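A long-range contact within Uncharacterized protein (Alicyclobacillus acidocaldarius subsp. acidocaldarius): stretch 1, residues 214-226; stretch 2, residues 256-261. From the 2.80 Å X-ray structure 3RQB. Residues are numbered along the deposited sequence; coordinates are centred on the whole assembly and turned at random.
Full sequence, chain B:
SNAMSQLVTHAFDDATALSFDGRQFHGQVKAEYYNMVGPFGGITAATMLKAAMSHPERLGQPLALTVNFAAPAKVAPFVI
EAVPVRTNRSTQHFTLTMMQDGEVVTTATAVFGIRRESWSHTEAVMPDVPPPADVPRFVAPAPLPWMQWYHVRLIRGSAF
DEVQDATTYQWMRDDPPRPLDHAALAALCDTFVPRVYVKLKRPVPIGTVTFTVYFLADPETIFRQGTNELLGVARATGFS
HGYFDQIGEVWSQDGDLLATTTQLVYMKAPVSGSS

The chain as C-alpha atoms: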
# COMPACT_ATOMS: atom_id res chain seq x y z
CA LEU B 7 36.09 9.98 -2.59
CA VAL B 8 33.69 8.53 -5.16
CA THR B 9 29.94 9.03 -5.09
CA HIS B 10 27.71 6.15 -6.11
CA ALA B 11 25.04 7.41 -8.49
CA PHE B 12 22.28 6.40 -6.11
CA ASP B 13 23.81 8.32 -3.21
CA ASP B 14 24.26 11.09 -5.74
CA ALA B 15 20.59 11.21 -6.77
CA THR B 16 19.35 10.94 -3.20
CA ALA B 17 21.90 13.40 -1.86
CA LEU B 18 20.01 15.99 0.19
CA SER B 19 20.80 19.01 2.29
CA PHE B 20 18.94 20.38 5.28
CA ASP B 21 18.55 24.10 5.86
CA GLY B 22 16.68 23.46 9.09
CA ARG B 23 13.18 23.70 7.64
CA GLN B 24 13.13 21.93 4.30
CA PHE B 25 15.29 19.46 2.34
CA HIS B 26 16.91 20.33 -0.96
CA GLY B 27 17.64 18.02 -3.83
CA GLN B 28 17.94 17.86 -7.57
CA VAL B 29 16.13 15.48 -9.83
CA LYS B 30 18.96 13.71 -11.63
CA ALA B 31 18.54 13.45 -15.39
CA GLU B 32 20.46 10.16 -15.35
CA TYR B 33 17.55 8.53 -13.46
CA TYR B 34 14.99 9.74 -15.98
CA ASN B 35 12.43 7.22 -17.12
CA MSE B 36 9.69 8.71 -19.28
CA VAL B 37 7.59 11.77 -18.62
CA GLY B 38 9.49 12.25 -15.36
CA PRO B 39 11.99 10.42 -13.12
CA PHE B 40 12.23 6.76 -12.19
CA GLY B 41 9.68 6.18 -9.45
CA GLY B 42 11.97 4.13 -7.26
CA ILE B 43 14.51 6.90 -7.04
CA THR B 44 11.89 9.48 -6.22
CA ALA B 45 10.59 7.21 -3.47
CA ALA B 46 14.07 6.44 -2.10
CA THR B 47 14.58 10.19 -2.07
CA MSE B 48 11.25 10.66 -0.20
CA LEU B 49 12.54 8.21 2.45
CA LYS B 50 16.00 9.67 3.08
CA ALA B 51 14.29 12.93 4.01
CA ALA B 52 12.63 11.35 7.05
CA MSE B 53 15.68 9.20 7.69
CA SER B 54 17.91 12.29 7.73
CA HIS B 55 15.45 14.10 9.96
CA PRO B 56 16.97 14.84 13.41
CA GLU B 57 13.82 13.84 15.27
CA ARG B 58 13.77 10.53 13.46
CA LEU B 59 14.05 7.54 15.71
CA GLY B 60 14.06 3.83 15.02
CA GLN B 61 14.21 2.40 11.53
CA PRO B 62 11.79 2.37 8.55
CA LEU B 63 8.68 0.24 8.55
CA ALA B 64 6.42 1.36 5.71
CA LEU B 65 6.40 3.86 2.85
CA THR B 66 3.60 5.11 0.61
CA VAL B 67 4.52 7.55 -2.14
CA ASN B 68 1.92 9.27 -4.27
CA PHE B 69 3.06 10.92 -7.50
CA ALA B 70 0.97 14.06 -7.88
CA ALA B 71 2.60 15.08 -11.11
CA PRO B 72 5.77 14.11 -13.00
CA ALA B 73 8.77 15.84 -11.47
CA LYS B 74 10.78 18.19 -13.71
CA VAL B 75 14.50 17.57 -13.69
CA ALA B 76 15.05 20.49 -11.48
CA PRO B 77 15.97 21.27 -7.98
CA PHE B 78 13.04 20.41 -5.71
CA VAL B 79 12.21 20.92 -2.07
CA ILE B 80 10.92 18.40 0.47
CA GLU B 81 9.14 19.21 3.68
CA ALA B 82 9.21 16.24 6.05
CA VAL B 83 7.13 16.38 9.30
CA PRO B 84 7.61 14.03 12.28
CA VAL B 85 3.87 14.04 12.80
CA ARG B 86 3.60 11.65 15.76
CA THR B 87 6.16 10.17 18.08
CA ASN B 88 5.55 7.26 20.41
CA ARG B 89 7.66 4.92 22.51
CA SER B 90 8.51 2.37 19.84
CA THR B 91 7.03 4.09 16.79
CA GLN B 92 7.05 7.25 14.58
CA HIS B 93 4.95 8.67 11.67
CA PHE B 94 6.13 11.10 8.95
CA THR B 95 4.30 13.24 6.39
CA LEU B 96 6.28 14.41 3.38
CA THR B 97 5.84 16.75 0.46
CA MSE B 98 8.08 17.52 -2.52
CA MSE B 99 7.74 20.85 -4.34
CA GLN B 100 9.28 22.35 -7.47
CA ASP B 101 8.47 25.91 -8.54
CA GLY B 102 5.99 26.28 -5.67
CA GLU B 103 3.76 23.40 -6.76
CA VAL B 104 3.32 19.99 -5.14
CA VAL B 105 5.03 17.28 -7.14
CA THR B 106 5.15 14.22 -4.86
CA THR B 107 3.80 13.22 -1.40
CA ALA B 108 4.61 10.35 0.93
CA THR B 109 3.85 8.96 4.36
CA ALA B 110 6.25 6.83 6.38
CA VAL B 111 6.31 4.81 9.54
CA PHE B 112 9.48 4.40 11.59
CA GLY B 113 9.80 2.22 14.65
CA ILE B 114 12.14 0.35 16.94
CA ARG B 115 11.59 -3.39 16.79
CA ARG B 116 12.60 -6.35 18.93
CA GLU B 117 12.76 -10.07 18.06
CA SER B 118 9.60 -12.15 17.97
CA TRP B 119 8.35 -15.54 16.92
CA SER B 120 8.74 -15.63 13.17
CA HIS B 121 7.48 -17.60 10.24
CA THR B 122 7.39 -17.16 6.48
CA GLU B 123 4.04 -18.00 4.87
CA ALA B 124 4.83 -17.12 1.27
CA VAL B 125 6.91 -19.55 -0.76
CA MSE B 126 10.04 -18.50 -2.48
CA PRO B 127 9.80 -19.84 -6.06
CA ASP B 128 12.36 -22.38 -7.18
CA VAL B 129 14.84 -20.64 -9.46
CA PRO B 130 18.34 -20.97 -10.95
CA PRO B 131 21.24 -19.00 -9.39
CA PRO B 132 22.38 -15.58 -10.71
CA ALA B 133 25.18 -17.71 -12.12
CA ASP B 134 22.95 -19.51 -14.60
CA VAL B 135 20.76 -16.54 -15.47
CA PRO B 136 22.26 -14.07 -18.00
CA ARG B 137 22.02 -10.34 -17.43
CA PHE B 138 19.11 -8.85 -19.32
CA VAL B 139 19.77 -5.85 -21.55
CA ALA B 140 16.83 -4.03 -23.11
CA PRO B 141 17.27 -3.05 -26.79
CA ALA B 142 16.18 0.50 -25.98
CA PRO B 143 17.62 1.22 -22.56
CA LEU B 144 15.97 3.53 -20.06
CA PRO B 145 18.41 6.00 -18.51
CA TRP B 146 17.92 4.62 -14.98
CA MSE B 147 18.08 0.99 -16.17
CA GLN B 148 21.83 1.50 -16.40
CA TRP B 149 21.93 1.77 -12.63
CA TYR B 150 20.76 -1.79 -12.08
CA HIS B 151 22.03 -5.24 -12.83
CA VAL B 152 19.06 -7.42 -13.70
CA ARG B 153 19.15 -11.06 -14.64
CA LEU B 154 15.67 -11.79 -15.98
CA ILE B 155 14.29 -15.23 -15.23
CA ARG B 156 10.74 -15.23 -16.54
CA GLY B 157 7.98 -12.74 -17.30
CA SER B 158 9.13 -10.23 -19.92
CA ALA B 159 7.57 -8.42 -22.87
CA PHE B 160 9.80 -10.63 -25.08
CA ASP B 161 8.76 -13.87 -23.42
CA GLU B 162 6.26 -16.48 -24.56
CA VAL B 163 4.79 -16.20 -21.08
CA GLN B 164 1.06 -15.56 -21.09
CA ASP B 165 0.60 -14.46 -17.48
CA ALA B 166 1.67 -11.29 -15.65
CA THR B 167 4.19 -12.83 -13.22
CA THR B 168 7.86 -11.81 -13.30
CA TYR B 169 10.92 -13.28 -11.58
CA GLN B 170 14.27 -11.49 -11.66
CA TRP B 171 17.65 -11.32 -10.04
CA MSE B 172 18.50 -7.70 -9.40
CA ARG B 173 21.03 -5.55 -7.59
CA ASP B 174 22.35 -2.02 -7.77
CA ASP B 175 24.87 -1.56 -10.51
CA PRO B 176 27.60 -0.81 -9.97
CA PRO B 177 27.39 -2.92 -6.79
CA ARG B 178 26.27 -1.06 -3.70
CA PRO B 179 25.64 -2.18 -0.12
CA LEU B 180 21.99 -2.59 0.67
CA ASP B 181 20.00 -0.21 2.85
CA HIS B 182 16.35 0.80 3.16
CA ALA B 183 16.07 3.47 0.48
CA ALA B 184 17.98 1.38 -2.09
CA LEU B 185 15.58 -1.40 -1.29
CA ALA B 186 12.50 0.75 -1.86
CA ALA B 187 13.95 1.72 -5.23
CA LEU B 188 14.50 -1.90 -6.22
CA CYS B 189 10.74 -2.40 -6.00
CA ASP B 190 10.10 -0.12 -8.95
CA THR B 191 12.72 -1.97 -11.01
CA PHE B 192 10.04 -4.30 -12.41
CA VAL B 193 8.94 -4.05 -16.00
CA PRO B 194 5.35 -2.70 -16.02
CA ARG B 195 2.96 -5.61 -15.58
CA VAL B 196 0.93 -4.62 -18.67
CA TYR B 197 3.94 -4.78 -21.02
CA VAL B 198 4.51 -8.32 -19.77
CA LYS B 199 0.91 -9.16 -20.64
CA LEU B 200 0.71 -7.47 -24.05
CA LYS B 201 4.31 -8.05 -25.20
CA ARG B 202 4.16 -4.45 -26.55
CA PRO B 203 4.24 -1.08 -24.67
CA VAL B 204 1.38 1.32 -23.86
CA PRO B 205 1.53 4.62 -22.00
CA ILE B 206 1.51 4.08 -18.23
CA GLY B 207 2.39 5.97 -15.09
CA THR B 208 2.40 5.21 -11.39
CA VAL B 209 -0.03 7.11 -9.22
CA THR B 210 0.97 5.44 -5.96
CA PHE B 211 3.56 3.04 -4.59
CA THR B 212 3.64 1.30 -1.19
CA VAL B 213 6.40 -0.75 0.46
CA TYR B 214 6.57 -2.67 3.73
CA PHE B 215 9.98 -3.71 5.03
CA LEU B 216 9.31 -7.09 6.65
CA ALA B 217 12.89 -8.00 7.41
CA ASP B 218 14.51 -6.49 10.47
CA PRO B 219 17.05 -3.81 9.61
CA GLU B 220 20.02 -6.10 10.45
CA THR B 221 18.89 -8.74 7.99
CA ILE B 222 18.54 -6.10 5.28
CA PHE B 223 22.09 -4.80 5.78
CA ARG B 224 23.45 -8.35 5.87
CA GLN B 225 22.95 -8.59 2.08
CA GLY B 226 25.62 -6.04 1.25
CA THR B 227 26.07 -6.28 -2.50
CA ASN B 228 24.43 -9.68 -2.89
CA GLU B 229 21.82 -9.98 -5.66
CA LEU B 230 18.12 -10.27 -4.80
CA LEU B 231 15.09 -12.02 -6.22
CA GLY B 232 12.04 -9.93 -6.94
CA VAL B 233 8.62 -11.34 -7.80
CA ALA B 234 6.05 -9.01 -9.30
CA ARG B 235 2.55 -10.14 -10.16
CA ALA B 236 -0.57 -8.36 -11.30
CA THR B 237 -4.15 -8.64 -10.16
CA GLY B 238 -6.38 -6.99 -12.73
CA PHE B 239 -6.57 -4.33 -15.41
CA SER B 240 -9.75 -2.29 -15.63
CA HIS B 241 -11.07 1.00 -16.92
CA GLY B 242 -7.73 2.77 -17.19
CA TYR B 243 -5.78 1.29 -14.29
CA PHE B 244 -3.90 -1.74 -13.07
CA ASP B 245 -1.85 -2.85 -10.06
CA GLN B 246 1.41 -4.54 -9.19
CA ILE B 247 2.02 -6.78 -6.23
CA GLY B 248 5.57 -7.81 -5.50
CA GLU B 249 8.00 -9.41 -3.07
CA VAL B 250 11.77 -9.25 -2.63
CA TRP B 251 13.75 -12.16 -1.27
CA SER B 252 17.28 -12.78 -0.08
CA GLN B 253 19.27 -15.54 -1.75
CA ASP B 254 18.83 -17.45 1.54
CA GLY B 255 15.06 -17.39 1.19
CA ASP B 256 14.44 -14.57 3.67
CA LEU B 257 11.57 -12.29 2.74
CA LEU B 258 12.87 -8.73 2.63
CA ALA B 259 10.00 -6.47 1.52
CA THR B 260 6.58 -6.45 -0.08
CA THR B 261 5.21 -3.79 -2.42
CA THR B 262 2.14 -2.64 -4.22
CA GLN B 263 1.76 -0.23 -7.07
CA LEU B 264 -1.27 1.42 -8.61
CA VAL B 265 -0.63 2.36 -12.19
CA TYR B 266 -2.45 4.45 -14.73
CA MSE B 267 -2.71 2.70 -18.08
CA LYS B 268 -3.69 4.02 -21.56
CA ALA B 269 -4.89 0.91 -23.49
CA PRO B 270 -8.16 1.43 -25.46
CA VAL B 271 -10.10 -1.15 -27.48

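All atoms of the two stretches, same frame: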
# COMPACT_ATOMS: atom_id res chain seq x y z
N TYR B 214 6.42 -2.28 2.34
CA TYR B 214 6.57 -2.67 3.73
C TYR B 214 7.92 -3.36 3.87
O TYR B 214 8.22 -4.26 3.07
CB TYR B 214 5.46 -3.64 4.10
CG TYR B 214 4.06 -3.08 4.01
CD1 TYR B 214 3.84 -1.71 3.88
CD2 TYR B 214 2.95 -3.91 4.08
CE1 TYR B 214 2.56 -1.19 3.82
CE2 TYR B 214 1.67 -3.40 4.01
CZ TYR B 214 1.48 -2.04 3.89
OH TYR B 214 0.20 -1.55 3.83
N PHE B 215 8.74 -2.96 4.84
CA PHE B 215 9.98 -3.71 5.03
C PHE B 215 9.76 -4.76 6.11
O PHE B 215 9.82 -4.44 7.29
CB PHE B 215 11.08 -2.78 5.55
CG PHE B 215 11.30 -1.57 4.71
CD1 PHE B 215 12.26 -1.56 3.71
CD2 PHE B 215 10.57 -0.41 4.93
CE1 PHE B 215 12.48 -0.44 2.93
CE2 PHE B 215 10.78 0.72 4.16
CZ PHE B 215 11.74 0.70 3.16
N LEU B 216 9.66 -6.02 5.71
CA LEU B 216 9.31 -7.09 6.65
C LEU B 216 10.53 -7.56 7.44
O LEU B 216 10.43 -7.92 8.62
CB LEU B 216 8.62 -8.25 5.92
CG LEU B 216 7.30 -7.80 5.28
CD1 LEU B 216 6.95 -8.62 4.05
CD2 LEU B 216 6.18 -7.81 6.32
N ALA B 217 11.67 -7.57 6.77
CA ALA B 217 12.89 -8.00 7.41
C ALA B 217 13.39 -6.93 8.35
O ALA B 217 13.33 -5.72 8.05
CB ALA B 217 13.94 -8.31 6.37
N ASP B 218 13.86 -7.37 9.51
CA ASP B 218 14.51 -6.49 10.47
C ASP B 218 15.64 -5.78 9.77
O ASP B 218 16.26 -6.33 8.86
CB ASP B 218 15.09 -7.33 11.61
CG ASP B 218 16.04 -8.40 11.11
OD1 ASP B 218 15.57 -9.31 10.39
OD2 ASP B 218 17.25 -8.34 11.44
N PRO B 219 15.95 -4.57 10.21
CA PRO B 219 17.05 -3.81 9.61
C PRO B 219 18.36 -4.60 9.46
O PRO B 219 19.00 -4.47 8.41
CB PRO B 219 17.22 -2.65 10.60
CG PRO B 219 15.83 -2.38 11.07
CD PRO B 219 15.19 -3.76 11.18
N GLU B 220 18.73 -5.41 10.45
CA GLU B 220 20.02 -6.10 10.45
C GLU B 220 20.11 -7.09 9.32
O GLU B 220 21.14 -7.21 8.64
CB GLU B 220 20.27 -6.80 11.79
CG GLU B 220 20.27 -5.87 13.00
CD GLU B 220 18.91 -5.79 13.70
OE1 GLU B 220 17.95 -5.24 13.11
OE2 GLU B 220 18.81 -6.26 14.85
N THR B 221 19.01 -7.81 9.10
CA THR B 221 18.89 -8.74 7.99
C THR B 221 19.13 -8.01 6.67
O THR B 221 19.91 -8.46 5.83
CB THR B 221 17.49 -9.35 7.91
OG1 THR B 221 17.31 -10.27 9.00
CG2 THR B 221 17.31 -10.08 6.57
N ILE B 222 18.43 -6.89 6.50
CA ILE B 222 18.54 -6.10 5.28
C ILE B 222 20.01 -5.77 4.97
O ILE B 222 20.51 -6.06 3.87
CB ILE B 222 17.67 -4.82 5.37
CG1 ILE B 222 16.18 -5.19 5.19
CG2 ILE B 222 18.12 -3.80 4.33
CD1 ILE B 222 15.17 -4.10 5.59
N PHE B 223 20.70 -5.20 5.95
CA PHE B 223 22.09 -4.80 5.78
C PHE B 223 23.00 -5.97 5.45
O PHE B 223 23.93 -5.85 4.65
CB PHE B 223 22.56 -4.09 7.05
CG PHE B 223 21.76 -2.86 7.36
CD1 PHE B 223 21.17 -2.12 6.33
CD2 PHE B 223 21.59 -2.42 8.66
CE1 PHE B 223 20.44 -0.97 6.60
CE2 PHE B 223 20.84 -1.27 8.94
CZ PHE B 223 20.27 -0.55 7.91
N ARG B 224 22.68 -7.12 6.03
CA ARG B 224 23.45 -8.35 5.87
C ARG B 224 23.75 -8.66 4.40
O ARG B 224 24.80 -9.22 4.07
CB ARG B 224 22.64 -9.48 6.50
CG ARG B 224 23.33 -10.81 6.67
CD ARG B 224 22.44 -11.75 7.47
NE ARG B 224 22.00 -11.13 8.73
CZ ARG B 224 20.78 -11.25 9.25
NH1 ARG B 224 19.86 -11.98 8.63
NH2 ARG B 224 20.49 -10.65 10.40
N GLN B 225 22.83 -8.28 3.51
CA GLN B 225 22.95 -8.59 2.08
C GLN B 225 24.13 -7.91 1.39
O GLN B 225 24.69 -8.44 0.42
CB GLN B 225 21.65 -8.21 1.36
CG GLN B 225 20.39 -8.68 2.06
CD GLN B 225 20.25 -10.19 2.10
OE1 GLN B 225 20.61 -10.89 1.15
NE2 GLN B 225 19.71 -10.71 3.19
N GLY B 226 24.51 -6.73 1.86
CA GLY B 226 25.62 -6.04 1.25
C GLY B 226 25.30 -5.93 -0.22
O GLY B 226 24.23 -5.45 -0.59
N ASP B 256 15.05 -15.55 2.77
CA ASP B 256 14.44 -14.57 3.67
C ASP B 256 13.64 -13.53 2.91
O ASP B 256 14.10 -12.98 1.90
CB ASP B 256 15.51 -13.87 4.50
CG ASP B 256 16.32 -14.84 5.35
OD1 ASP B 256 15.94 -15.09 6.51
OD2 ASP B 256 17.34 -15.36 4.84
N LEU B 257 12.45 -13.23 3.42
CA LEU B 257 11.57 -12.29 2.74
C LEU B 257 11.87 -10.88 3.22
O LEU B 257 11.66 -10.54 4.39
CB LEU B 257 10.11 -12.63 3.04
CG LEU B 257 9.10 -11.64 2.48
CD1 LEU B 257 9.13 -11.66 0.96
CD2 LEU B 257 7.70 -11.95 2.98
N LEU B 258 12.36 -10.06 2.30
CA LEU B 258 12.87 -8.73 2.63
C LEU B 258 11.79 -7.65 2.67
O LEU B 258 11.63 -6.96 3.68
CB LEU B 258 14.02 -8.36 1.69
CG LEU B 258 15.09 -9.46 1.59
CD1 LEU B 258 16.13 -9.13 0.54
CD2 LEU B 258 15.76 -9.69 2.93
N ALA B 259 11.10 -7.44 1.55
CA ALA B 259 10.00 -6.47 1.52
C ALA B 259 8.86 -6.90 0.61
O ALA B 259 9.01 -7.80 -0.22
CB ALA B 259 10.50 -5.11 1.12
N THR B 260 7.73 -6.23 0.77
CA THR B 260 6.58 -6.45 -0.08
C THR B 260 6.14 -5.09 -0.60
O THR B 260 6.26 -4.08 0.11
CB THR B 260 5.44 -7.16 0.69
OG1 THR B 260 4.34 -7.41 -0.20
CG2 THR B 260 4.97 -6.31 1.85
N THR B 261 5.65 -5.04 -1.84
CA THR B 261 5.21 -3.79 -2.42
C THR B 261 3.96 -3.91 -3.24
O THR B 261 3.68 -4.96 -3.82
CB THR B 261 6.23 -3.20 -3.39
OG1 THR B 261 6.44 -4.10 -4.47
CG2 THR B 261 7.52 -2.96 -2.68

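The two stretches run antiparallel where they meet. Tyr214 and Thr260 form a hydrogen-bonded pair, their CA atoms 5.4 Å apart, and the exchange is reciprocal: Tyr214 N donates to Thr260 O at 2.9 Å (N-H...O angle 166°), and Thr260 N to Tyr214 O at 3.1 Å (161°). Both bonds are short and nearly straight, as expected of a regular antiparallel pair. Beyond it the ladder gives way to a turn. Leu258 O accepts from two successive amides, Leu216 N at 3.0 Å and Ala217 N at 3.1 Å; the angles, 132° and 170°, show that the second bond is the better aligned. The psi of -35° at Leu216 marks the departure from extended geometry, and a short helix starts at Pro219.

Asp218 caps that helix. Its OD2 accepts from Thr221 N at 3.0 Å, while Thr221 OG1 donates to Asp218 OD1 at 2.4 Å, a very short distance to be read cautiously at 2.80 Å resolution.

Among the side chains, Tyr214 and Thr260 lie on the same face of the sheet, with Tyr214 CB 3.5 Å from Thr260 CG2. The tyrosine's far end leads away from the second stretch, and its OH is hydrogen-bonded elsewhere in the structure. Leu216 extends this apolar patch: its CD1 lies 3.6 Å from Leu257 CD2 and 3.8 Å from Thr260 CG2, so one methyl touches two residues of the strand.

Leu258 has the largest area covered by the opposing stretch. Its CA-to-CB bond points away, but with chi1 m and chi2 t the end of the side chain comes nearer. Leu258 CD2 reaches Thr221 CG2 at 4.0 Å, Ala217 CB at 4.1 Å and Gln225 NE2 at 4.1 Å, bringing one methyl against both the turn and the helical segment through van der Waals contact.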